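PDB 7OTJ: ATP-dependent DNA helicase PIF1 from Candida albicans, which is a DNA-dependent ATPase thought to unwind duplex and G-quadruplex DNA in the 5'-3' direction, keeping the nuclear and mitochondrial genomes stable. Local coordinates for residues N6-V11 with I184-I189; C142-Q147 with E507-L512; D44-G49 with E100-I105; T459-V464 with R482-A487. All coordinates share one frame; numbering follows the deposited sequence.

Interaction 1 of 4, residues N6-V11 with I184-I189. With ADP (adenosine-5'-diphosphate), chain E.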
# COMPACT_ATOMS: atom_id res chain seq x y z
N ASN A 6 14.24 10.89 -19.90
CA ASN A 6 14.99 9.94 -20.72
C ASN A 6 15.41 8.72 -19.93
O ASN A 6 15.55 7.63 -20.50
CB ASN A 6 16.22 10.62 -21.33
CG ASN A 6 15.86 11.78 -22.23
OD1 ASN A 6 14.78 11.81 -22.83
ND2 ASN A 6 16.76 12.76 -22.34
N GLU A 7 15.61 8.87 -18.62
CA GLU A 7 15.85 7.69 -17.78
C GLU A 7 14.59 6.84 -17.67
O GLU A 7 14.66 5.61 -17.78
CB GLU A 7 16.34 8.11 -16.40
CG GLU A 7 17.77 8.59 -16.36
CD GLU A 7 18.27 8.82 -14.95
OE1 GLU A 7 17.46 9.23 -14.09
OE2 GLU A 7 19.47 8.58 -14.69
N GLN A 8 13.44 7.47 -17.43
CA GLN A 8 12.19 6.73 -17.35
C GLN A 8 11.86 6.05 -18.68
O GLN A 8 11.40 4.91 -18.70
CB GLN A 8 11.05 7.65 -16.93
CG GLN A 8 11.07 8.03 -15.45
CD GLN A 8 10.03 9.08 -15.10
OE1 GLN A 8 9.82 10.04 -15.85
NE2 GLN A 8 9.36 8.90 -13.97
N GLU A 9 12.09 6.75 -19.79
CA GLU A 9 11.85 6.15 -21.10
C GLU A 9 12.77 4.95 -21.33
O GLU A 9 12.35 3.95 -21.93
CB GLU A 9 12.04 7.18 -22.21
CG GLU A 9 10.93 8.23 -22.31
CD GLU A 9 9.65 7.67 -22.90
OE1 GLU A 9 9.70 6.59 -23.52
OE2 GLU A 9 8.59 8.32 -22.74
N TYR A 10 14.02 5.04 -20.87
CA TYR A 10 14.96 3.94 -21.10
C TYR A 10 14.52 2.68 -20.36
O TYR A 10 14.61 1.57 -20.91
CB TYR A 10 16.36 4.35 -20.67
CG TYR A 10 17.39 3.25 -20.78
CD1 TYR A 10 17.99 2.95 -22.00
CD2 TYR A 10 17.76 2.51 -19.66
CE1 TYR A 10 18.93 1.94 -22.10
CE2 TYR A 10 18.69 1.50 -19.76
CZ TYR A 10 19.27 1.22 -20.98
OH TYR A 10 20.21 0.21 -21.07
N VAL A 11 14.04 2.82 -19.12
CA VAL A 11 13.50 1.69 -18.38
C VAL A 11 12.31 1.10 -19.11
O VAL A 11 12.21 -0.11 -19.31
CB VAL A 11 13.13 2.12 -16.94
CG1 VAL A 11 12.60 0.94 -16.14
CG2 VAL A 11 14.32 2.77 -16.25
N ILE A 184 18.38 -1.17 -13.21
CA ILE A 184 18.47 0.20 -13.70
C ILE A 184 18.11 1.13 -12.55
O ILE A 184 17.19 0.85 -11.78
CB ILE A 184 17.54 0.44 -14.91
CG1 ILE A 184 17.79 -0.61 -15.99
CG2 ILE A 184 17.75 1.83 -15.47
CD1 ILE A 184 16.80 -0.56 -17.13
N THR A 185 18.85 2.23 -12.43
CA THR A 185 18.69 3.17 -11.34
C THR A 185 18.22 4.51 -11.89
O THR A 185 18.92 5.13 -12.71
CB THR A 185 20.00 3.34 -10.56
OG1 THR A 185 20.35 2.08 -9.96
CG2 THR A 185 19.86 4.42 -9.48
N LEU A 186 17.03 4.93 -11.47
CA LEU A 186 16.58 6.30 -11.70
C LEU A 186 17.25 7.24 -10.70
O LEU A 186 17.35 6.93 -9.51
CB LEU A 186 15.06 6.39 -11.55
CG LEU A 186 14.19 5.69 -12.59
CD1 LEU A 186 12.72 5.92 -12.28
CD2 LEU A 186 14.52 6.19 -13.98
N LYS A 187 17.70 8.40 -11.18
CA LYS A 187 18.50 9.29 -10.35
C LYS A 187 17.86 10.64 -10.05
O LYS A 187 18.25 11.28 -9.07
CB LYS A 187 19.87 9.54 -10.99
CG LYS A 187 20.86 8.39 -10.83
CD LYS A 187 21.58 8.10 -12.14
CE LYS A 187 22.31 9.32 -12.66
NZ LYS A 187 23.06 9.04 -13.92
N GLU A 188 16.89 11.09 -10.84
CA GLU A 188 16.31 12.42 -10.67
C GLU A 188 15.11 12.37 -9.74
O GLU A 188 14.11 11.70 -10.03
CB GLU A 188 15.91 13.00 -12.03
CG GLU A 188 15.22 14.35 -11.96
CD GLU A 188 14.73 14.82 -13.32
OE1 GLU A 188 14.43 16.03 -13.45
OE2 GLU A 188 14.63 13.99 -14.25
N ILE A 189 15.18 13.11 -8.63
CA ILE A 189 14.12 13.12 -7.63
C ILE A 189 13.11 14.20 -8.00
O ILE A 189 13.48 15.37 -8.19
CB ILE A 189 14.70 13.36 -6.23
CG1 ILE A 189 15.44 12.11 -5.76
CG2 ILE A 189 13.62 13.75 -5.22
CD1 ILE A 189 16.12 12.26 -4.43
PB ADP E . 8.46 6.79 -6.50
O1B ADP E . 9.87 6.51 -7.00
O2B ADP E . 7.44 5.72 -6.81
O3B ADP E . 8.41 7.32 -5.09
PA ADP E . 6.42 8.42 -7.64
O1A ADP E . 6.03 7.73 -8.92
O2A ADP E . 5.58 8.27 -6.40
O3A ADP E . 7.97 8.07 -7.36
O5' ADP E . 6.56 10.00 -7.92
C5' ADP E . 6.46 10.93 -6.85
C4' ADP E . 6.03 12.27 -7.42
O4' ADP E . 6.90 12.63 -8.50
C3' ADP E . 4.63 12.18 -7.98
O3' ADP E . 3.82 13.18 -7.36
C2' ADP E . 4.75 12.47 -9.46
O2' ADP E . 3.72 13.37 -9.89
C1' ADP E . 6.13 13.10 -9.60
N9 ADP E . 6.77 12.67 -10.86
C8 ADP E . 7.13 11.41 -11.16
N7 ADP E . 7.70 11.35 -12.39
C5 ADP E . 7.70 12.59 -12.89
C6 ADP E . 8.16 13.24 -14.15
N6 ADP E . 8.74 12.51 -15.14
N1 ADP E . 7.98 14.57 -14.27
C2 ADP E . 7.40 15.30 -13.30
N3 ADP E . 6.97 14.79 -12.13
C4 ADP E . 7.09 13.46 -11.88

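Interaction 2 of 4, residues C142-Q147 with E507-L512. With ALF (tetrafluoroaluminate ion), chain F.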
# COMPACT_ATOMS: atom_id res chain seq x y z
N CYS A 142 10.16 -3.37 -8.77
CA CYS A 142 10.27 -1.92 -8.68
C CYS A 142 10.24 -1.51 -7.22
O CYS A 142 9.32 -1.89 -6.49
CB CYS A 142 9.14 -1.24 -9.46
SG CYS A 142 9.05 0.54 -9.27
N GLY A 143 11.23 -0.74 -6.78
CA GLY A 143 11.23 -0.26 -5.41
C GLY A 143 12.60 0.23 -4.99
O GLY A 143 13.44 0.56 -5.83
N ASP A 144 12.80 0.28 -3.68
CA ASP A 144 13.98 0.90 -3.08
C ASP A 144 14.28 0.15 -1.80
O ASP A 144 13.49 0.21 -0.85
CB ASP A 144 13.73 2.39 -2.82
CG ASP A 144 14.94 3.09 -2.21
OD1 ASP A 144 16.05 2.51 -2.21
OD2 ASP A 144 14.77 4.24 -1.73
N PHE A 145 15.39 -0.60 -1.77
CA PHE A 145 15.68 -1.40 -0.59
C PHE A 145 16.19 -0.57 0.60
O PHE A 145 16.30 -1.12 1.70
CB PHE A 145 16.69 -2.51 -0.93
CG PHE A 145 16.10 -3.62 -1.77
CD1 PHE A 145 15.22 -4.54 -1.22
CD2 PHE A 145 16.43 -3.74 -3.12
CE1 PHE A 145 14.68 -5.56 -1.99
CE2 PHE A 145 15.89 -4.76 -3.89
CZ PHE A 145 15.01 -5.67 -3.33
N TYR A 146 16.48 0.72 0.41
CA TYR A 146 16.73 1.60 1.56
C TYR A 146 15.44 1.96 2.29
O TYR A 146 15.50 2.59 3.35
CB TYR A 146 17.45 2.88 1.13
CG TYR A 146 18.95 2.72 0.99
CD1 TYR A 146 19.70 2.16 2.01
CD2 TYR A 146 19.61 3.11 -0.17
CE1 TYR A 146 21.07 2.01 1.89
CE2 TYR A 146 20.98 2.96 -0.30
CZ TYR A 146 21.71 2.40 0.73
OH TYR A 146 23.07 2.24 0.62
N GLN A 147 14.30 1.59 1.74
CA GLN A 147 12.99 1.79 2.35
C GLN A 147 12.66 0.55 3.19
O GLN A 147 13.54 -0.25 3.51
CB GLN A 147 11.97 2.14 1.26
CG GLN A 147 12.34 3.45 0.53
CD GLN A 147 11.21 4.04 -0.30
OE1 GLN A 147 10.04 3.78 -0.04
NE2 GLN A 147 11.57 4.85 -1.29
N GLU A 507 25.46 -3.03 1.33
CA GLU A 507 26.36 -3.81 0.49
C GLU A 507 25.74 -4.13 -0.87
O GLU A 507 26.46 -4.24 -1.87
CB GLU A 507 26.79 -5.09 1.20
CG GLU A 507 25.70 -6.13 1.39
CD GLU A 507 26.19 -7.38 2.09
OE1 GLU A 507 27.34 -7.37 2.58
OE2 GLU A 507 25.43 -8.37 2.16
N PHE A 508 24.41 -4.31 -0.91
CA PHE A 508 23.72 -4.51 -2.18
C PHE A 508 23.99 -3.34 -3.13
O PHE A 508 24.44 -3.55 -4.26
CB PHE A 508 22.22 -4.69 -1.94
CG PHE A 508 21.39 -4.71 -3.20
CD1 PHE A 508 21.26 -5.88 -3.94
CD2 PHE A 508 20.71 -3.57 -3.63
CE1 PHE A 508 20.49 -5.90 -5.09
CE2 PHE A 508 19.94 -3.60 -4.79
CZ PHE A 508 19.83 -4.77 -5.51
N TYR A 509 23.71 -2.11 -2.69
CA TYR A 509 23.85 -0.97 -3.59
C TYR A 509 25.30 -0.62 -3.89
O TYR A 509 25.57 -0.04 -4.94
CB TYR A 509 23.12 0.26 -3.02
CG TYR A 509 21.62 0.22 -3.21
CD1 TYR A 509 21.06 0.30 -4.47
CD2 TYR A 509 20.77 0.10 -2.12
CE1 TYR A 509 19.69 0.25 -4.65
CE2 TYR A 509 19.39 0.05 -2.29
CZ TYR A 509 18.86 0.13 -3.56
OH TYR A 509 17.49 0.08 -3.75
N LYS A 510 26.24 -0.99 -3.01
CA LYS A 510 27.64 -0.74 -3.33
C LYS A 510 28.17 -1.74 -4.35
O LYS A 510 29.07 -1.41 -5.13
CB LYS A 510 28.49 -0.75 -2.06
CG LYS A 510 28.82 -2.12 -1.50
CD LYS A 510 29.82 -2.04 -0.35
CE LYS A 510 30.05 -3.41 0.29
NZ LYS A 510 30.51 -4.44 -0.69
N ASN A 511 27.62 -2.96 -4.39
CA ASN A 511 27.99 -3.92 -5.42
C ASN A 511 27.49 -3.51 -6.80
O ASN A 511 27.98 -4.05 -7.80
CB ASN A 511 27.45 -5.31 -5.08
CG ASN A 511 28.45 -6.13 -4.31
OD1 ASN A 511 29.34 -6.74 -4.89
ND2 ASN A 511 28.32 -6.14 -2.99
N LEU A 512 26.54 -2.59 -6.88
CA LEU A 512 26.03 -2.09 -8.16
C LEU A 512 27.03 -1.10 -8.76
O LEU A 512 26.80 0.11 -8.85
CB LEU A 512 24.66 -1.47 -7.99
CG LEU A 512 23.45 -2.35 -8.28
CD1 LEU A 512 23.51 -3.66 -7.51
CD2 LEU A 512 22.17 -1.59 -7.95
AL ALF F . 8.35 5.99 -3.31
F1 ALF F . 7.58 4.55 -4.03
F2 ALF F . 9.12 7.43 -2.59
F3 ALF F . 9.94 5.30 -3.77
F4 ALF F . 6.78 6.72 -2.91
O HOH W 1 8.30 4.52 -1.38

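Interaction 3 of 4, residues D44-G49 with E100-I105. With PO4 (phosphate ion), chain P.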
# COMPACT_ATOMS: atom_id res chain seq x y z
N ASP A 44 -1.60 -2.96 -23.95
CA ASP A 44 -1.86 -2.97 -25.39
C ASP A 44 -1.42 -4.29 -26.01
O ASP A 44 -2.08 -4.83 -26.90
CB ASP A 44 -1.14 -1.80 -26.06
CG ASP A 44 -1.76 -0.46 -25.74
OD1 ASP A 44 -2.99 -0.41 -25.52
OD2 ASP A 44 -1.03 0.55 -25.72
N LYS A 45 -0.28 -4.82 -25.55
CA LYS A 45 0.28 -6.06 -26.09
C LYS A 45 -0.40 -7.29 -25.50
O LYS A 45 -0.95 -8.12 -26.23
CB LYS A 45 1.79 -6.09 -25.84
CG LYS A 45 2.60 -6.75 -26.93
CD LYS A 45 3.98 -6.13 -27.00
CE LYS A 45 3.90 -4.65 -27.34
NZ LYS A 45 3.07 -4.40 -28.56
N TYR A 46 -0.35 -7.44 -24.17
CA TYR A 46 -0.97 -8.58 -23.49
C TYR A 46 -2.15 -8.07 -22.68
O TYR A 46 -2.00 -7.74 -21.49
CB TYR A 46 0.04 -9.30 -22.59
CG TYR A 46 1.43 -9.40 -23.16
CD1 TYR A 46 1.76 -10.40 -24.08
CD2 TYR A 46 2.43 -8.51 -22.78
CE1 TYR A 46 3.04 -10.50 -24.61
CE2 TYR A 46 3.71 -8.61 -23.30
CZ TYR A 46 4.01 -9.60 -24.21
OH TYR A 46 5.28 -9.69 -24.73
N PRO A 47 -3.36 -8.04 -23.24
CA PRO A 47 -4.48 -7.37 -22.55
C PRO A 47 -4.89 -8.06 -21.27
O PRO A 47 -5.37 -7.39 -20.34
CB PRO A 47 -5.61 -7.39 -23.59
CG PRO A 47 -4.94 -7.67 -24.90
CD PRO A 47 -3.76 -8.53 -24.57
N LYS A 48 -4.75 -9.38 -21.18
CA LYS A 48 -5.17 -10.14 -20.01
C LYS A 48 -4.00 -10.82 -19.31
O LYS A 48 -4.21 -11.69 -18.47
CB LYS A 48 -6.22 -11.18 -20.41
CG LYS A 48 -7.46 -10.60 -21.05
CD LYS A 48 -8.33 -11.69 -21.66
CE LYS A 48 -8.70 -12.76 -20.64
NZ LYS A 48 -9.48 -13.88 -21.25
N GLY A 49 -2.77 -10.40 -19.61
CA GLY A 49 -1.62 -11.13 -19.11
C GLY A 49 -0.63 -10.31 -18.33
O GLY A 49 0.52 -10.72 -18.15
N GLU A 100 -2.38 -17.52 -17.35
CA GLU A 100 -2.55 -16.47 -18.34
C GLU A 100 -1.61 -15.28 -18.13
O GLU A 100 -1.57 -14.39 -18.99
CB GLU A 100 -4.00 -15.97 -18.36
CG GLU A 100 -5.03 -17.05 -18.63
CD GLU A 100 -6.44 -16.49 -18.72
OE1 GLU A 100 -7.19 -16.88 -19.64
OE2 GLU A 100 -6.80 -15.66 -17.86
N THR A 101 -0.86 -15.24 -17.03
CA THR A 101 0.01 -14.10 -16.75
C THR A 101 1.27 -14.17 -17.60
O THR A 101 1.93 -15.22 -17.66
CB THR A 101 0.38 -14.05 -15.26
OG1 THR A 101 -0.77 -13.69 -14.48
CG2 THR A 101 1.47 -13.02 -15.00
N ARG A 102 1.62 -13.06 -18.25
CA ARG A 102 2.85 -12.94 -19.01
C ARG A 102 3.90 -12.07 -18.34
O ARG A 102 5.09 -12.35 -18.46
CB ARG A 102 2.58 -12.37 -20.41
CG ARG A 102 1.64 -13.21 -21.25
CD ARG A 102 2.24 -14.58 -21.53
NE ARG A 102 3.51 -14.49 -22.24
CZ ARG A 102 3.61 -14.35 -23.56
NH1 ARG A 102 2.54 -14.31 -24.33
NH2 ARG A 102 4.82 -14.24 -24.10
N VAL A 103 3.48 -11.02 -17.64
CA VAL A 103 4.38 -10.13 -16.92
C VAL A 103 3.88 -10.00 -15.49
O VAL A 103 2.68 -9.81 -15.26
CB VAL A 103 4.46 -8.74 -17.59
CG1 VAL A 103 5.42 -7.82 -16.83
CG2 VAL A 103 4.87 -8.87 -19.04
N LEU A 104 4.80 -10.06 -14.53
CA LEU A 104 4.46 -9.87 -13.12
C LEU A 104 5.20 -8.63 -12.64
O LEU A 104 6.44 -8.62 -12.57
CB LEU A 104 4.83 -11.09 -12.28
CG LEU A 104 4.62 -10.95 -10.77
CD1 LEU A 104 3.20 -10.52 -10.44
CD2 LEU A 104 4.94 -12.26 -10.08
N ILE A 105 4.44 -7.59 -12.33
CA ILE A 105 4.96 -6.34 -11.80
C ILE A 105 4.81 -6.37 -10.28
O ILE A 105 3.73 -6.69 -9.77
CB ILE A 105 4.23 -5.13 -12.40
CG1 ILE A 105 4.54 -5.01 -13.90
CG2 ILE A 105 4.57 -3.86 -11.64
CD1 ILE A 105 3.69 -3.98 -14.62
P PO4 P . 7.38 -12.07 -22.51
O1 PO4 P . 7.37 -12.69 -23.89
O2 PO4 P . 8.80 -11.95 -22.03
O3 PO4 P . 6.60 -12.93 -21.54
O4 PO4 P . 6.75 -10.70 -22.57

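Interaction 4 of 4, residues T459-V464 with R482-A487. With ALF (tetrafluoroaluminate ion), chain F; PO4 (phosphate ion), chain Q.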
# COMPACT_ATOMS: atom_id res chain seq x y z
N THR A 459 2.51 10.16 -1.84
CA THR A 459 3.02 11.52 -1.85
C THR A 459 2.07 12.39 -1.04
O THR A 459 0.85 12.35 -1.27
CB THR A 459 3.15 12.05 -3.28
OG1 THR A 459 4.17 11.33 -3.98
CG2 THR A 459 3.50 13.52 -3.28
N LEU A 460 2.61 13.14 -0.09
CA LEU A 460 1.80 13.94 0.83
C LEU A 460 2.26 15.39 0.77
O LEU A 460 3.42 15.70 1.05
CB LEU A 460 1.92 13.40 2.25
CG LEU A 460 1.65 11.91 2.41
CD1 LEU A 460 2.07 11.40 3.77
CD2 LEU A 460 0.18 11.64 2.18
N SER A 461 1.33 16.29 0.41
CA SER A 461 1.64 17.71 0.37
C SER A 461 1.95 18.25 1.77
O SER A 461 2.99 18.88 1.98
CB SER A 461 0.48 18.48 -0.24
OG SER A 461 0.43 18.30 -1.64
N LYS A 462 1.07 17.98 2.72
CA LYS A 462 1.20 18.48 4.09
C LYS A 462 1.10 17.30 5.04
O LYS A 462 0.12 16.56 5.02
CB LYS A 462 0.14 19.53 4.38
CG LYS A 462 0.30 20.77 3.50
CD LYS A 462 -0.65 21.88 3.88
CE LYS A 462 -0.49 23.07 2.94
NZ LYS A 462 0.93 23.50 2.79
N VAL A 463 2.13 17.12 5.87
CA VAL A 463 2.24 15.93 6.70
C VAL A 463 3.06 16.26 7.94
O VAL A 463 4.08 16.95 7.87
CB VAL A 463 2.87 14.75 5.90
CG1 VAL A 463 4.14 15.19 5.19
CG2 VAL A 463 3.12 13.54 6.79
N VAL A 464 2.60 15.77 9.09
CA VAL A 464 3.37 15.82 10.33
C VAL A 464 3.84 14.41 10.66
O VAL A 464 3.03 13.47 10.69
CB VAL A 464 2.57 16.44 11.50
CG1 VAL A 464 1.15 15.93 11.53
CG2 VAL A 464 3.25 16.14 12.81
N ARG A 482 8.02 11.20 2.39
CA ARG A 482 6.67 11.36 1.87
C ARG A 482 6.36 12.81 1.53
O ARG A 482 5.47 13.06 0.71
CB ARG A 482 5.64 10.86 2.88
CG ARG A 482 5.80 9.41 3.32
CD ARG A 482 5.82 8.47 2.14
NE ARG A 482 7.17 8.19 1.66
CZ ARG A 482 7.44 7.69 0.46
NH1 ARG A 482 6.49 7.44 -0.41
NH2 ARG A 482 8.71 7.45 0.14
N ALA A 483 7.06 13.76 2.13
CA ALA A 483 6.72 15.17 2.01
C ALA A 483 7.15 15.74 0.66
O ALA A 483 8.24 15.43 0.16
CB ALA A 483 7.35 15.98 3.14
N VAL A 484 6.29 16.57 0.09
CA VAL A 484 6.66 17.34 -1.10
C VAL A 484 7.70 18.40 -0.74
O VAL A 484 8.70 18.57 -1.45
CB VAL A 484 5.40 17.96 -1.73
CG1 VAL A 484 5.77 18.98 -2.81
CG2 VAL A 484 4.51 16.87 -2.29
N SER A 485 7.49 19.12 0.36
CA SER A 485 8.38 20.22 0.72
C SER A 485 8.52 20.30 2.23
O SER A 485 7.68 19.80 2.99
CB SER A 485 7.86 21.55 0.19
OG SER A 485 6.66 21.90 0.85
N ARG A 486 9.59 20.96 2.67
CA ARG A 486 9.77 21.18 4.10
C ARG A 486 8.70 22.11 4.65
O ARG A 486 8.30 21.96 5.81
CB ARG A 486 11.15 21.74 4.38
CG ARG A 486 12.26 20.71 4.29
CD ARG A 486 13.60 21.33 4.63
NE ARG A 486 14.07 22.20 3.56
CZ ARG A 486 15.18 22.91 3.61
NH1 ARG A 486 15.92 22.97 4.71
NH2 ARG A 486 15.58 23.57 2.53
N ALA A 487 8.21 23.06 3.84
CA ALA A 487 7.18 23.97 4.33
C ALA A 487 5.89 23.25 4.66
O ALA A 487 5.09 23.75 5.46
CB ALA A 487 6.92 25.08 3.32
AL ALF F . 8.35 5.99 -3.31
F1 ALF F . 7.58 4.55 -4.03
F2 ALF F . 9.12 7.43 -2.59
F3 ALF F . 9.94 5.30 -3.77
F4 ALF F . 6.78 6.72 -2.91
P PO4 Q . 16.61 27.09 3.29
O1 PO4 Q . 17.17 25.88 2.57
O2 PO4 Q . 15.34 26.73 4.03
O3 PO4 Q . 16.34 28.20 2.30
O4 PO4 Q . 17.62 27.58 4.30
O HOH W 1 8.30 4.52 -1.38

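Interaction 1 of 4, residues N6-V11 with I184-I189
Val11 and Ile184 make the tight end of this contact, their side chains sliding past each other in opposite directions until Val11 CG2 lies 3.6 Å from Ile184 CG2. The same Val11 methyl reaches Leu186 CD2. Leu186 CD2 also packs on Glu7 CB, one turn earlier in the helix, at 3.6 Å. Both Leu186 methyls approach Gln8 CG as well, the two side chains crossing at about a right angle.

This apolar layer joins helix 6-16 to strand 182-186, an outermost strand of the parallel sheet in the P-loop NTPase core; residues 6-11 run nearly antiparallel (152°) to residues 184-186. Gln8 carries the layer into the nucleotide site: its OE1 accepts from ADP N6 at 2.8 Å, and its NE2 gives ADP N7 a weak bond. Such reading of adenine recalls the Q motif of related helicases; Ser5 N and Gly30 O also hold the Gln8 amide.

The outer side is looser and polar. Tyr10 meets Ile184 CD1 obliquely through CE2, 3.8 Å away, and CD2. Glu7, extended beyond CG (chi2 -172°), brings its carboxylate to the turn after the strand, where OE1 accepts from Lys187 N at 3.0 Å. That bond is nearly straight (168°), on the syn side but tilted out of the carboxylate plane. Glu7 OE2 faces the bent Lys187 chain, 3.3 Å from CD, yet its salt bridge to Lys187 NZ is long at 3.7 Å.

Interaction 2 of 4, residues C142-Q147 with E507-L512
Tyr509 directs its CG anti to its own carbonyl carbon (chi1 -78°), a setting shared by Phe145 and Tyr146, whereas Phe508 places its CG anti to the backbone N; the four rings meet across two distant parts of the chain. Phe145 and Tyr146 sit on helicase motif III of superfamily 1, Gly-Asp-Phe-Tyr-Gln, which follows strand 138-143 of the P-loop core. It folds as a type I beta turn from Asp144 to Gln147 and also contains an Asx turn, Tyr146 N donating to Asp144 OD1 from above the carboxylate plane.

The last helix, 503-511, covers the turn with the rings of Phe508 and Tyr509. Tyr509 and Tyr146 lie with planes only 21° apart but slid so far that they barely overlap; Tyr509 CD2 sits over one face of Tyr146, 3.4 Å from its CE2. Beside them Phe145 points its edge at the face of Phe508, a T-shaped pair with centroids 5.4 Å apart and planes at 71°. Phe171 extends the cluster by touching both phenylalanines.

The polar tip of Tyr509 enters the turn. Its OH accepts from Phe145 N at 3.0 Å, at the ring edge, and is also hydrogen-bonded to Thr24 OG1. Asp144 OD2 has a salt bridge to Arg206, and its anti lone pair receives Gln147 NE2 at 3.3 Å. That same Gln147 NE2 donates to fluorine F3 of the bound tetrafluoroaluminate at 3.0 Å.

Interaction 3 of 4, residues D44-G49 with E100-I105
Arg102 sets its side chain across Tyr46. The chain starts at CB, which is 3.5 Å from Gly49 O and stands over one face of the Tyr46 ring, offset toward the rim; Lys45 CB covers the opposite face. CG then passes Tyr46 CD1 at 4.0 Å. Bends at chi2 and chi3 (-63° and -60°) set CD and NE, and the arginine crosses the tyrosine at about a right angle. NE lies 3.5 Å from O3 of a phosphate ion probably left from the crystallisation liquor. Beyond it, CZ and NH1 approach the CD1-CE1 side of the ring, NH1 3.9 Å from Tyr46 CE1. Tyr46 CE1 sits over one face of the guanidinium, but the two planes are 57° apart, too steep for a parallel stack. At the tip, NH2 lies close to phosphate O1 and makes a weak bond to O3.

The backbone beneath joins neighbouring elements of the parallel P-loop sheet. Residues 46-49 form a type I turn that carries the chain from helix 31-45 into strand 50-54, the second half of a beta-alpha-beta crossover, while residues 100-102 lead from helix 92-100 into strand 103-107 alongside. Gly49 O accepts two bonds at the start of strand 103-107: Val103 N donates nearly along the C=O axis at 3.0 Å, and Arg102 N comes in the carbonyl plane, on a lone pair. Val103 CG2 lies 4.4 Å from Tyr46 CE2. Toward the surface Lys48 NZ and Glu100 OE1, opposite charges, remain 4.1 Å apart, beyond a salt bridge.

Interaction 4 of 4, residues T459-V464 with R482-A487
Leu460 and Ala483 face each other in a single parallel beta bridge, and backbone bonds are the first kind of interaction here. Both backbone polar atoms of Leu460 bond to segment 482-487: its N donates to Arg482 O at 3.0 Å, and its O accepts from Val484 N at 3.1 Å. A CA-H...O contact from Ala483 CA to the same Leu460 O adds to the bridge.

The apolar contacts flank this pairing. Leu460 CD1 rests on Arg482 CB at 3.7 Å, and Thr459 CG2 meets Val484 CG2 at 3.6 Å. Farther along, Val463 puts CG1 between its backbone N and carbonyl carbon (chi1 50°), against Ala483 CB at 3.9 Å. Val463 begins strand 463-466 of the second parallel sheet, in the C-terminal RecA-like domain; residues 482-487 connect helix 475-481 to the neighbouring strand 489-492 and belong to a predicted DNA-binding region.

Ionic and ligand bonds form the last group. Arg482, bent at chi2 and chi3, presents the edge of its guanidinium to tetrafluoroaluminate, with the aluminium in its plane. NH1 donates to F4 at 2.6 Å, almost straight (165°), and NH2 to F2 at 2.8 Å, while NE is bonded to Val478 O. Arg486, at the other end, pairs with Asp195 and binds a phosphate ion probably from the crystallisation liquor.

Tetrafluoroaluminate mimics a phosphoryl group in transit, so a two-pronged arginine from helicase motif VI would offset negative charge there and tie this domain to the nucleotide held by the P-loop domain.

Interactions 1, 2 and 3 all reach the same six-stranded P-loop sheet, interaction 1 at an outermost strand and the others at neighbouring strands 138-143 and 103-107; interaction 4 belongs to the second, four-stranded sheet. Interactions 1 and 3 each pair buried residues with an exposed polar margin, Lys187 in one, Lys48 and Arg102 in the other, whereas none of the touching residues of interaction 2 is exposed. Interaction 1 joins aliphatic packing to adenine recognition, interaction 2 is chiefly aromatic, interaction 3 relies on a two-donor carbonyl, and interaction 4 rests on backbone bridging. Interactions 2 and 4 converge on tetrafluoroaluminate, where Gln147 OE1 and Arg482 NH2 approach to 3.9 Å, bringing the two domains together.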